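Local coordinates for putative prolyl-tRNA synthetase (PDB 5XIL), which probably catalyses the ATP-dependent attachment of L-proline to tRNA(Pro), releasing AMP and diphosphate, as a class II aminoacyl-tRNA synthetase, at residues Leu432-Cys438 against Ala502-Phe508; Cys443-Val447 against Cys493-Cys498. Residues are numbered along the deposited sequence.

Contact 1: Leu432-Cys438 against Ala502-Phe508; sequences LILAPWC and ATTWVLF. With ZN (zinc ion), chain B.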
loop_
_atom_site.group_PDB
_atom_site.type_symbol
_atom_site.label_atom_id
_atom_site.label_comp_id
_atom_site.label_asym_id
_atom_site.label_seq_id
_atom_site.Cartn_x
_atom_site.Cartn_y
_atom_site.Cartn_z
ATOM N N LEU A 432 26.012 -15.979 19.349
ATOM C CA LEU A 432 25.350 -17.127 18.736
ATOM C C LEU A 432 26.407 -18.128 18.498
ATOM O O LEU A 432 27.637 -17.818 18.503
ATOM C CB LEU A 432 24.656 -16.786 17.439
ATOM C CG LEU A 432 23.686 -15.628 17.436
ATOM C CD1 LEU A 432 22.984 -15.484 16.103
ATOM C CD2 LEU A 432 22.718 -15.753 18.574
ATOM N N ILE A 433 25.965 -19.363 18.236
ATOM C CA ILE A 433 26.904 -20.468 18.125
ATOM C C ILE A 433 26.633 -21.269 16.894
ATOM O O ILE A 433 25.483 -21.642 16.629
ATOM C CB ILE A 433 26.758 -21.407 19.357
ATOM C CG1 ILE A 433 27.246 -20.695 20.632
ATOM C CG2 ILE A 433 27.566 -22.695 19.136
ATOM C CD1 ILE A 433 26.879 -21.414 21.943
ATOM N N LEU A 434 27.659 -21.525 16.125
ATOM C CA LEU A 434 27.598 -22.539 15.068
ATOM C C LEU A 434 28.289 -23.772 15.563
ATOM O O LEU A 434 29.449 -23.720 15.970
ATOM C CB LEU A 434 28.342 -22.025 13.826
ATOM C CG LEU A 434 27.594 -21.234 12.831
ATOM C CD1 LEU A 434 28.616 -20.763 11.794
ATOM C CD2 LEU A 434 26.499 -22.083 12.167
ATOM N N ALA A 435 27.565 -24.876 15.615
ATOM C CA ALA A 435 28.078 -26.099 16.197
ATOM C C ALA A 435 27.727 -27.295 15.293
ATOM O O ALA A 435 26.729 -27.241 14.536
ATOM C CB ALA A 435 27.446 -26.308 17.575
ATOM N N PRO A 436 28.527 -28.381 15.382
ATOM C CA PRO A 436 28.300 -29.598 14.587
ATOM C C PRO A 436 27.129 -30.310 15.160
ATOM O O PRO A 436 26.986 -30.376 16.389
ATOM C CB PRO A 436 29.550 -30.447 14.820
ATOM C CG PRO A 436 30.578 -29.489 15.356
ATOM C CD PRO A 436 29.831 -28.410 16.085
ATOM N N TRP A 437 26.271 -30.846 14.297
ATOM C CA TRP A 437 25.029 -31.526 14.754
ATOM C C TRP A 437 24.808 -32.772 13.878
ATOM O O TRP A 437 25.115 -32.739 12.690
ATOM C CB TRP A 437 23.867 -30.572 14.571
ATOM C CG TRP A 437 22.525 -31.073 14.994
ATOM C CD1 TRP A 437 22.215 -31.826 16.104
ATOM C CD2 TRP A 437 21.302 -30.883 14.304
ATOM N NE1 TRP A 437 20.855 -32.077 16.157
ATOM C CE2 TRP A 437 20.275 -31.514 15.062
ATOM C CE3 TRP A 437 20.969 -30.284 13.110
ATOM C CZ2 TRP A 437 18.953 -31.490 14.682
ATOM C CZ3 TRP A 437 19.670 -30.247 12.760
ATOM C CH2 TRP A 437 18.666 -30.856 13.523
ATOM N N CYS A 438 24.383 -33.905 14.462
ATOM C CA CYS A 438 24.170 -35.114 13.624
ATOM C C CYS A 438 22.842 -35.056 12.887
ATOM O O CYS A 438 22.608 -35.808 11.926
ATOM C CB CYS A 438 24.222 -36.410 14.485
ATOM S SG CYS A 438 22.925 -36.496 15.710
ATOM N N ALA A 502 28.842 -35.581 13.261
ATOM C CA ALA A 502 27.951 -34.544 12.770
ATOM C C ALA A 502 27.784 -34.645 11.250
ATOM O O ALA A 502 28.711 -35.066 10.501
ATOM C CB ALA A 502 28.516 -33.187 13.138
ATOM N N THR A 503 26.637 -34.192 10.777
ATOM C CA THR A 503 26.388 -34.057 9.357
ATOM C C THR A 503 26.247 -32.646 8.859
ATOM O O THR A 503 26.262 -32.428 7.650
ATOM C CB THR A 503 25.088 -34.819 8.977
ATOM O OG1 THR A 503 23.977 -34.290 9.711
ATOM C CG2 THR A 503 25.260 -36.311 9.373
ATOM N N THR A 504 26.064 -31.679 9.756
ATOM C CA THR A 504 25.960 -30.278 9.273
ATOM C C THR A 504 26.426 -29.389 10.424
ATOM O O THR A 504 26.546 -29.863 11.546
ATOM C CB THR A 504 24.498 -30.003 8.891
ATOM O OG1 THR A 504 24.357 -28.711 8.290
ATOM C CG2 THR A 504 23.586 -30.117 10.065
ATOM N N TRP A 505 26.612 -28.088 10.161
ATOM C CA TRP A 505 26.693 -27.099 11.240
ATOM C C TRP A 505 25.339 -26.495 11.398
ATOM O O TRP A 505 24.656 -26.309 10.420
ATOM C CB TRP A 505 27.693 -26.005 10.878
ATOM C CG TRP A 505 29.107 -26.493 10.760
ATOM C CD1 TRP A 505 29.702 -27.040 9.670
ATOM C CD2 TRP A 505 30.114 -26.435 11.768
ATOM N NE1 TRP A 505 31.023 -27.314 9.928
ATOM C CE2 TRP A 505 31.307 -26.964 11.202
ATOM C CE3 TRP A 505 30.123 -26.012 13.077
ATOM C CZ2 TRP A 505 32.507 -27.046 11.910
ATOM C CZ3 TRP A 505 31.277 -26.116 13.796
ATOM C CH2 TRP A 505 32.487 -26.634 13.199
ATOM N N VAL A 506 24.916 -26.188 12.599
ATOM C CA VAL A 506 23.618 -25.514 12.782
ATOM C C VAL A 506 23.884 -24.319 13.703
ATOM O O VAL A 506 24.832 -24.332 14.481
ATOM C CB VAL A 506 22.557 -26.475 13.380
ATOM C CG1 VAL A 506 22.942 -26.963 14.725
ATOM C CG2 VAL A 506 21.143 -25.854 13.504
ATOM N N LEU A 507 23.114 -23.271 13.515
ATOM C CA LEU A 507 23.173 -22.079 14.333
ATOM C C LEU A 507 22.235 -22.179 15.498
ATOM O O LEU A 507 21.012 -22.351 15.289
ATOM C CB LEU A 507 22.837 -20.894 13.420
ATOM C CG LEU A 507 22.872 -19.521 14.024
ATOM C CD1 LEU A 507 24.295 -19.139 14.344
ATOM C CD2 LEU A 507 22.241 -18.559 13.005
ATOM N N PHE A 508 22.819 -22.064 16.711
ATOM C CA PHE A 508 22.115 -22.098 17.987
ATOM C C PHE A 508 22.216 -20.722 18.656
ATOM O O PHE A 508 23.159 -19.969 18.398
ATOM C CB PHE A 508 22.763 -22.997 18.952
ATOM C CG PHE A 508 22.636 -24.476 18.664
ATOM C CD1 PHE A 508 21.588 -25.188 19.183
ATOM C CD2 PHE A 508 23.634 -25.126 18.051
ATOM C CE1 PHE A 508 21.520 -26.592 19.000
ATOM C CE2 PHE A 508 23.577 -26.511 17.865
ATOM C CZ PHE A 508 22.535 -27.222 18.323
HETATM ZN ZN ZN B . 23.625 -36.012 17.860
#
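Strands 432-437 and 504-508 run antiparallel, their axes 4.5 Å apart at closest and 146° between directions. Ile433 with Phe508 and Ala435 with Val506 are hydrogen-bonded pairs: Ile433 N reaches Phe508 O (2.9 Å), Phe508 N returns to Ile433 O (2.7 Å), Ala435 N donates to Val506 O (3.0 Å) and Val506 N to Ala435 O (2.9 Å). The ladder ends in a classic beta bulge, with Thr503 and Thr504 both opposite Trp437: Trp437 O accepts from Thr503 N (2.8 Å) and Thr504 N (3.3 Å), while Trp437 N donates to Thr504 O (2.9 Å). On one face, Pro436 CG lies over the six-membered ring of Trp505, a CH-pi contact 4.2 Å from the centroid, and Leu434 CD2 meets Leu507 CB at 4.0 Å. On the other, Trp437 CB packs on Val506 CG1 (3.7 Å) and Ala435 CB on Phe508 CE2 (3.9 Å). The indoles have outside acceptors, Trp505 NE1 bonding to Glu486 O and Trp437 NE1 to Ala440 O. Within the C-terminal domain of prolyl-tRNA synthetase, strand 432-437 lies between 414-416 and 504-509. Backbone bonds, with apolar contacts on both faces, fix its end, and Cys438 follows directly, its SG binding zinc at 2.3 Å.

Contact 2: Cys443-Val447 against Cys493-Cys498; sequences CENQV and CICKGC. With ZN (zinc ion), chain B.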
loop_
_atom_site.group_PDB
_atom_site.type_symbol
_atom_site.label_atom_id
_atom_site.label_comp_id
_atom_site.label_asym_id
_atom_site.label_seq_id
_atom_site.Cartn_x
_atom_site.Cartn_y
_atom_site.Cartn_z
ATOM N N CYS A 443 19.026 -34.708 20.047
ATOM C CA CYS A 443 20.257 -33.979 20.346
ATOM C C CYS A 443 19.979 -32.490 20.470
ATOM O O CYS A 443 20.463 -31.843 21.400
ATOM C CB CYS A 443 21.317 -34.237 19.307
ATOM S SG CYS A 443 21.900 -36.004 19.217
ATOM N N GLU A 444 19.175 -31.970 19.556
ATOM C CA GLU A 444 18.672 -30.570 19.663
ATOM C C GLU A 444 17.959 -30.319 20.965
ATOM O O GLU A 444 18.152 -29.270 21.631
ATOM C CB GLU A 444 17.754 -30.284 18.467
ATOM C CG GLU A 444 17.099 -28.954 18.432
ATOM C CD GLU A 444 16.374 -28.741 17.094
ATOM O OE1 GLU A 444 16.306 -29.702 16.240
ATOM O OE2 GLU A 444 15.897 -27.594 16.886
ATOM N N ASN A 445 17.124 -31.261 21.362
ATOM C CA ASN A 445 16.407 -31.139 22.622
ATOM C C ASN A 445 17.362 -31.136 23.854
ATOM O O ASN A 445 17.168 -30.404 24.818
ATOM C CB ASN A 445 15.440 -32.336 22.720
ATOM C CG ASN A 445 14.128 -32.089 21.998
ATOM O OD1 ASN A 445 13.687 -30.967 21.860
ATOM N ND2 ASN A 445 13.483 -33.143 21.559
ATOM N N GLN A 446 18.351 -32.029 23.816
ATOM C CA GLN A 446 19.320 -32.128 24.876
ATOM C C GLN A 446 20.151 -30.816 24.997
ATOM O O GLN A 446 20.361 -30.295 26.084
ATOM C CB GLN A 446 20.269 -33.276 24.610
ATOM C CG GLN A 446 21.011 -33.662 25.897
ATOM C CD GLN A 446 22.183 -34.554 25.662
ATOM O OE1 GLN A 446 22.089 -35.549 24.921
ATOM N NE2 GLN A 446 23.311 -34.226 26.290
ATOM N N VAL A 447 20.555 -30.271 23.854
ATOM C CA VAL A 447 21.262 -28.967 23.887
ATOM C C VAL A 447 20.444 -27.910 24.630
ATOM O O VAL A 447 20.975 -27.199 25.490
ATOM C CB VAL A 447 21.644 -28.535 22.482
ATOM C CG1 VAL A 447 22.121 -27.065 22.496
ATOM C CG2 VAL A 447 22.698 -29.467 21.919
ATOM N N CYS A 493 28.822 -34.785 17.046
ATOM C CA CYS A 493 27.675 -33.938 17.407
ATOM C C CYS A 493 27.903 -33.191 18.745
ATOM O O CYS A 493 28.487 -33.716 19.672
ATOM C CB CYS A 493 26.437 -34.812 17.393
ATOM S SG CYS A 493 24.939 -34.035 17.892
ATOM N N ILE A 494 27.428 -31.934 18.847
ATOM C CA ILE A 494 27.810 -31.054 19.970
ATOM C C ILE A 494 27.304 -31.431 21.339
ATOM O O ILE A 494 27.919 -31.018 22.347
ATOM C CB ILE A 494 27.409 -29.560 19.665
ATOM C CG1 ILE A 494 28.046 -28.542 20.664
ATOM C CG2 ILE A 494 25.872 -29.468 19.663
ATOM C CD1 ILE A 494 29.563 -28.665 20.775
ATOM N N CYS A 495 26.181 -32.148 21.434
ATOM C CA CYS A 495 25.553 -32.353 22.709
ATOM C C CYS A 495 26.458 -33.135 23.658
ATOM O O CYS A 495 27.326 -33.900 23.256
ATOM C CB CYS A 495 24.136 -32.975 22.688
ATOM S SG CYS A 495 23.917 -34.336 21.573
ATOM N N LYS A 496 26.234 -32.842 24.920
ATOM C CA LYS A 496 27.070 -33.331 26.009
ATOM C C LYS A 496 26.963 -34.838 26.072
ATOM O O LYS A 496 25.862 -35.368 26.219
ATOM C CB LYS A 496 26.606 -32.741 27.286
ATOM C CG LYS A 496 27.564 -33.012 28.427
ATOM C CD LYS A 496 27.023 -32.451 29.712
ATOM C CE LYS A 496 25.925 -33.305 30.294
ATOM N NZ LYS A 496 25.206 -32.558 31.364
ATOM N N GLY A 497 28.101 -35.492 25.963
ATOM C CA GLY A 497 28.164 -36.936 25.898
ATOM C C GLY A 497 27.957 -37.528 24.513
ATOM O O GLY A 497 28.140 -38.722 24.353
ATOM N N CYS A 498 27.577 -36.725 23.501
ATOM C CA CYS A 498 27.199 -37.271 22.187
ATOM C C CYS A 498 28.407 -37.714 21.478
ATOM O O CYS A 498 29.494 -37.274 21.811
ATOM C CB CYS A 498 26.353 -36.279 21.349
ATOM S SG CYS A 498 24.884 -35.992 22.318
HETATM ZN ZN ZN B . 23.625 -36.012 17.860
#
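A zinc site in the C-terminal domain joins helix 441-455 to the loop Cys493-Cys498, and a disulfide-bridged type II beta turn follows at once in that loop. Cys493 comes first: its SG binds the metal at 2.4 Å, Cys443 SG binds it from the helix at 2.2 Å, and the two sulfurs stand 3.9 Å apart. Cys438 supplies a third thiolate, so two cysteines five residues apart and a third about fifty residues on meet on one ion. Ile494 turns to hydrophobic contact, its CG2 3.9 Å from Val447 CG2 one helical turn beyond Cys443; Phe423 of helix 423-428 touches both side chains. Cys495 points toward the helix and fits between these two levels, with its SG 3.5 Å from Cys443 CB and its CB 3.9 Å from Val447 CG2. It also opens the beta turn, closed by Cys498 N donating to Cys495 O at 2.8 Å. Lys496, exposed, contributes its carbonyl rather than its ammonium group to this contact. Gly497 has phi/psi of 84°/-8°, where a CB would jam against the preceding carbonyl oxygen, so glycine suits this corner. Cys498 completes the turn, its SG joined to Cys495 SG at 2.1 Å. This disulfide lies beside the zinc site without supplying a ligand: Cys495 SG is 4.1 Å and Cys498 SG 4.6 Å from the zinc, about twice the ligand distances. Across the outer part of the contact, Gln446 spans the gap between helix and turn, its amide also bonding to Asp450 of the same helix, and Gln446 NE2 donates to Lys496 O at 2.8 Å.

Contact 1 is largely buried sheet, held by repeated backbone hydrogen bonds and apolar side chains; contact 2 is smaller and partly buried, and depends on metal coordination, a disulfide-braced turn and one side-chain amide. They share the zinc: strand 432-437 leads to Cys438, and helix 441-455, next in the chain, brings Cys443, while the loop ahead of strand 504-509 brings Cys493. The contacts also touch directly. Pro436 O probably accepts a hydrogen bond from Ile494 N at 2.9 Å, and Phe508 CE1 packs on Val447 CG1 at 3.6 Å, so the sheet of contact 1 meets the helix and loop of contact 2 within one C-terminal domain.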